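Local coordinates for protein endo-1,3-beta-glucanase, family GH16 (PDB 4CRQ) that probably hydrolyses internal beta-1,3-glucosidic bonds of laminarin, the chain here being the family GH16 catalytic module of a larger modular enzyme, at residues 130-135 against 168-173; 142-147 against 176-181. The protein carries 1 engineered substitution. All coordinates share one frame; numbering follows the deposited sequence. Where two conformers were deposited one is given.

Contact 1 (130-135 against 168-173)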
# COMPACT_ATOMS: atom_id res chain seq x y z
N GLY A 130 -0.39 -9.97 -1.60
CA GLY A 130 0.54 -9.35 -2.54
C GLY A 130 -0.09 -9.53 -3.90
O GLY A 130 -0.39 -10.66 -4.30
N THR A 131 -0.28 -8.43 -4.63
CA THR A 131 -1.04 -8.44 -5.87
C THR A 131 -0.50 -7.43 -6.88
O THR A 131 0.12 -6.42 -6.48
CB THR A 131 -2.54 -8.09 -5.55
OG1 THR A 131 -2.95 -8.66 -4.29
CG2 THR A 131 -3.56 -8.52 -6.66
N ILE A 132 -0.70 -7.69 -8.17
CA ILE A 132 -0.52 -6.67 -9.21
C ILE A 132 -1.87 -6.45 -9.92
O ILE A 132 -2.68 -7.39 -10.03
CB ILE A 132 0.60 -6.94 -10.27
CG1 ILE A 132 0.46 -8.34 -10.92
CG2 ILE A 132 1.97 -6.69 -9.64
CD1 ILE A 132 1.21 -8.46 -12.23
N HIS A 133 -2.09 -5.22 -10.37
CA HIS A 133 -3.24 -4.84 -11.20
C HIS A 133 -2.71 -4.12 -12.41
O HIS A 133 -1.79 -3.30 -12.29
CB HIS A 133 -4.25 -3.97 -10.45
CG HIS A 133 -4.93 -4.68 -9.29
ND1 HIS A 133 -4.44 -4.65 -8.03
CD2 HIS A 133 -6.10 -5.42 -9.24
CE1 HIS A 133 -5.26 -5.35 -7.21
NE2 HIS A 133 -6.27 -5.82 -7.96
N TRP A 134 -3.26 -4.42 -13.59
CA TRP A 134 -2.80 -3.77 -14.83
C TRP A 134 -3.86 -3.87 -15.90
O TRP A 134 -4.90 -4.51 -15.67
CB TRP A 134 -1.44 -4.35 -15.26
CG TRP A 134 -1.44 -5.74 -15.88
CD1 TRP A 134 -1.25 -6.06 -17.23
CD2 TRP A 134 -1.65 -7.04 -15.22
NE1 TRP A 134 -1.32 -7.41 -17.44
CE2 TRP A 134 -1.56 -8.07 -16.28
CE3 TRP A 134 -1.90 -7.45 -13.89
CZ2 TRP A 134 -1.71 -9.44 -16.00
CZ3 TRP A 134 -2.05 -8.83 -13.63
CH2 TRP A 134 -1.96 -9.80 -14.66
N SER A 135 -3.62 -3.24 -17.07
CA SER A 135 -4.46 -3.36 -18.22
C SER A 135 -3.74 -4.36 -19.16
O SER A 135 -2.62 -4.07 -19.62
CB SER A 135 -4.71 -2.00 -18.92
OG SER A 135 -5.62 -2.11 -20.01
N ILE A 168 8.36 -9.96 -10.50
CA ILE A 168 8.12 -9.31 -9.20
C ILE A 168 7.95 -10.49 -8.26
O ILE A 168 7.18 -11.43 -8.57
CB ILE A 168 6.91 -8.36 -9.17
CG1 ILE A 168 7.12 -7.23 -10.18
CG2 ILE A 168 6.65 -7.81 -7.76
CD1 ILE A 168 5.87 -6.45 -10.56
N LYS A 169 8.63 -10.44 -7.12
CA LYS A 169 8.51 -11.47 -6.08
C LYS A 169 8.06 -10.77 -4.80
O LYS A 169 8.54 -9.67 -4.51
CB LYS A 169 9.84 -12.20 -5.87
CG LYS A 169 10.40 -12.94 -7.09
CD LYS A 169 11.82 -13.38 -6.79
CE LYS A 169 12.65 -13.72 -8.02
NZ LYS A 169 12.65 -15.16 -8.34
N TRP A 170 7.17 -11.41 -4.04
CA TRP A 170 6.69 -10.89 -2.75
C TRP A 170 7.20 -11.72 -1.61
O TRP A 170 7.35 -12.95 -1.73
CB TRP A 170 5.16 -10.90 -2.67
CG TRP A 170 4.45 -9.90 -3.54
CD1 TRP A 170 3.86 -8.70 -3.15
CD2 TRP A 170 4.20 -10.00 -4.98
NE1 TRP A 170 3.31 -8.06 -4.22
CE2 TRP A 170 3.47 -8.79 -5.36
CE3 TRP A 170 4.51 -10.95 -5.98
CZ2 TRP A 170 3.06 -8.54 -6.67
CZ3 TRP A 170 4.09 -10.70 -7.30
CH2 TRP A 170 3.39 -9.51 -7.63
N PHE A 171 7.42 -11.05 -0.47
CA PHE A 171 7.95 -11.67 0.74
C PHE A 171 7.31 -11.09 1.99
O PHE A 171 6.96 -9.90 2.00
CB PHE A 171 9.46 -11.42 0.87
CG PHE A 171 10.27 -11.80 -0.37
CD1 PHE A 171 10.41 -10.89 -1.44
CD2 PHE A 171 10.91 -13.05 -0.47
CE1 PHE A 171 11.16 -11.22 -2.58
CE2 PHE A 171 11.66 -13.38 -1.62
CZ PHE A 171 11.78 -12.47 -2.67
N VAL A 172 7.18 -11.93 3.01
CA VAL A 172 6.85 -11.47 4.36
C VAL A 172 7.96 -12.10 5.17
O VAL A 172 8.15 -13.33 5.08
CB VAL A 172 5.45 -11.87 4.90
CG1 VAL A 172 5.32 -11.49 6.39
CG2 VAL A 172 4.37 -11.20 4.07
N ASP A 173 8.70 -11.25 5.91
CA ASP A 173 9.82 -11.71 6.74
C ASP A 173 10.79 -12.60 5.93
O ASP A 173 11.34 -13.60 6.45
CB ASP A 173 9.26 -12.47 7.97
CG ASP A 173 8.58 -11.55 9.00
OD1 ASP A 173 8.91 -10.33 9.07
OD2 ASP A 173 7.71 -12.06 9.73
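Gly130 lies against one face of the Trp170 indole, and Ile132 meets the rim of the same ring system. Gly130 CA sits over the five-membered ring, 3.7 Å from its centroid and 28° off the ring normal. This is a CH-pi contact. The closest ring atom is Trp170 CD1, 3.4 Å from Gly130 CA. The indole fills the space into which a side chain at position 130 would project, so the ring can lie directly on the backbone. With CG anti to its own carbonyl carbon (chi1 -71°), Trp170 starts its indole toward Gly130. Ile168 CG2 lies on the opposite face, toward the rim, so the ring is sandwiched between its own strand and strand 127-135. Ile132 crosses the tryptophan side chain at about a right angle. Its CG2 methyl reaches the edge of the six-membered ring near the ring plane, 3.7 Å from Trp170 CZ2. The same methyl meets Ile168 CD1 at 4.0 Å. The polar corner of the indole is satisfied too, because Trp170 NE1 donates a hydrogen bond to the backbone O of Asp117. That bond probably fixes how the ring is turned. The N-to-C directions of the two short strand segments differ by 151°, and their axes approach to 8.1 Å. Such apolar contact between facing strands is characteristic of the core of the beta-jelly-roll sandwich of family GH16.

Contact 2 (142-147 against 176-181)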
# COMPACT_ATOMS: atom_id res chain seq x y z
N ALA A 142 -6.87 -6.51 -15.42
CA ALA A 142 -6.25 -7.77 -15.03
C ALA A 142 -5.69 -7.64 -13.62
O ALA A 142 -5.23 -6.57 -13.20
CB ALA A 142 -5.15 -8.13 -16.01
N SER A 143 -5.73 -8.75 -12.89
CA SER A 143 -5.12 -8.82 -11.56
C SER A 143 -4.54 -10.21 -11.32
O SER A 143 -5.00 -11.17 -11.90
CB SER A 143 -6.09 -8.39 -10.45
OG SER A 143 -7.04 -9.38 -10.15
N TYR A 144 -3.52 -10.28 -10.46
CA TYR A 144 -2.82 -11.50 -10.11
C TYR A 144 -2.31 -11.35 -8.70
O TYR A 144 -1.52 -10.44 -8.43
CB TYR A 144 -1.66 -11.80 -11.07
CG TYR A 144 -1.13 -13.19 -10.90
CD1 TYR A 144 -0.23 -13.52 -9.86
CD2 TYR A 144 -1.55 -14.22 -11.77
CE1 TYR A 144 0.24 -14.82 -9.70
CE2 TYR A 144 -1.07 -15.52 -11.60
CZ TYR A 144 -0.17 -15.78 -10.55
OH TYR A 144 0.31 -17.06 -10.39
N GLY A 145 -2.74 -12.22 -7.80
CA GLY A 145 -2.33 -12.11 -6.41
C GLY A 145 -2.27 -13.43 -5.68
O GLY A 145 -2.75 -14.47 -6.19
N ASP A 146 -1.70 -13.38 -4.48
CA ASP A 146 -1.67 -14.54 -3.59
C ASP A 146 -1.58 -14.02 -2.14
O ASP A 146 -1.44 -12.79 -1.90
CB ASP A 146 -0.51 -15.51 -3.98
CG ASP A 146 -0.82 -16.96 -3.69
OD1 ASP A 146 -1.60 -17.24 -2.77
OD2 ASP A 146 -0.27 -17.84 -4.40
N ASP A 147 -1.66 -14.93 -1.18
CA ASP A 147 -1.59 -14.54 0.23
C ASP A 147 -0.68 -15.47 0.99
O ASP A 147 -0.28 -16.51 0.47
CB ASP A 147 -3.00 -14.41 0.87
CG ASP A 147 -3.89 -15.65 0.72
OD1 ASP A 147 -3.41 -16.76 0.41
OD2 ASP A 147 -5.12 -15.51 0.92
N GLN A 176 9.15 -16.02 0.51
CA GLN A 176 8.47 -15.73 -0.74
C GLN A 176 7.09 -16.40 -0.77
O GLN A 176 6.98 -17.56 -0.37
CB GLN A 176 9.36 -16.17 -1.92
CG GLN A 176 8.84 -15.74 -3.27
CD GLN A 176 9.76 -16.14 -4.41
OE1 GLN A 176 10.99 -16.11 -4.29
NE2 GLN A 176 9.16 -16.51 -5.54
N PHE A 177 6.07 -15.68 -1.25
CA PHE A 177 4.72 -16.25 -1.32
C PHE A 177 4.00 -15.95 -2.64
O PHE A 177 2.87 -16.43 -2.84
CB PHE A 177 3.87 -15.80 -0.11
CG PHE A 177 3.50 -14.34 -0.11
CD1 PHE A 177 4.36 -13.36 0.47
CD2 PHE A 177 2.26 -13.92 -0.66
CE1 PHE A 177 3.98 -12.01 0.47
CE2 PHE A 177 1.89 -12.57 -0.66
CZ PHE A 177 2.76 -11.61 -0.09
N ASN A 178 4.64 -15.16 -3.50
CA ASN A 178 4.07 -14.84 -4.80
C ASN A 178 5.16 -14.41 -5.76
O ASN A 178 6.15 -13.80 -5.33
CB ASN A 178 2.98 -13.77 -4.67
CG ASN A 178 1.99 -13.76 -5.83
OD1 ASN A 178 1.82 -14.75 -6.56
ND2 ASN A 178 1.30 -12.63 -6.00
N GLU A 179 4.96 -14.74 -7.03
CA GLU A 179 5.86 -14.35 -8.11
C GLU A 179 5.01 -14.19 -9.37
O GLU A 179 4.08 -14.98 -9.60
CB GLU A 179 6.99 -15.39 -8.32
CG GLU A 179 8.09 -14.95 -9.28
CD GLU A 179 9.26 -15.93 -9.39
OE1 GLU A 179 9.41 -16.81 -8.52
OE2 GLU A 179 10.03 -15.80 -10.37
N VAL A 180 5.35 -13.17 -10.14
CA VAL A 180 4.74 -12.91 -11.45
C VAL A 180 5.89 -12.70 -12.44
O VAL A 180 6.89 -12.04 -12.13
CB VAL A 180 3.73 -11.73 -11.53
CG1 VAL A 180 2.47 -12.05 -10.78
CG2 VAL A 180 4.31 -10.40 -11.05
N ASP A 181 5.72 -13.29 -13.62
CA ASP A 181 6.62 -13.12 -14.72
C ASP A 181 6.18 -11.84 -15.45
O ASP A 181 5.00 -11.68 -15.81
CB ASP A 181 6.58 -14.40 -15.57
CG ASP A 181 7.35 -14.30 -16.89
OD1 ASP A 181 8.20 -13.41 -17.08
OD2 ASP A 181 7.08 -15.17 -17.76
O HOH W 1 1.19 -18.31 -1.40
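Tyr144 meets Val180 and Asn178 where border strands of the two layers of the GH16 beta-jelly-roll sandwich face each other. The strand segments are nearly antiparallel, at 172°, with their axes 6.3 Å apart. The Tyr144 and Val180 side chains run alongside each other in opposite senses. Tyr144 CD1 lies only 3.2 Å from Val180 CG1, a tight fit. With CG anti to its backbone N (chi1 -168°), Tyr144 starts its ring beside this methyl. Asn178 OD1 comes to the ring edge, 3.5 Å from Tyr144 CE1. The amide and ring planes differ by 8°, so the two groups are nearly coplanar. Asn178 OD1 also lies 3.6 Å from Asp146 CB. Asn178 ND2 makes a weak hydrogen bond to Gly130 O, which ties the amide to the neighbouring strand 127-135. An alanine in place of Asn178 would probably leave Gly130 O without this bond and open a gap beside the Tyr144 edge. Further along, the Phe177 ring turns its edge to the backbone, with CE2 3.6 Å from Asp146 O. The Asp146 carboxylate accepts a hydrogen bond from the next residue: Asp147 N donates to Asp146 OD1 at 2.8 Å. A water bridges the two strands at this end: it donates to Phe177 O at 2.9 Å and to Asp147 O at 3.0 Å.

The centres of contacts 1 and 2 lie about 5 Å apart. Their segments alternate along the chain: 130-135, 142-147, 168-173, then 176-181. Strands 127-135 and 141-149 are consecutive and antiparallel, and so are strands 167-172 and 175-181. Each contact therefore takes one strand from each pair. The first pair is joined by probable backbone hydrogen bonds such as Trp134 O to Ala142 N and Ile132 N to Tyr144 O. Contact 1 is buried, whereas contact 2 is only partly buried and farther from the chain centre. Together they join the two layers at one side of the sandwich, away from the calcium site of Glu10, Gly48 and Asp225, with edge strands 141-149 and 175-181 meeting in contact 2.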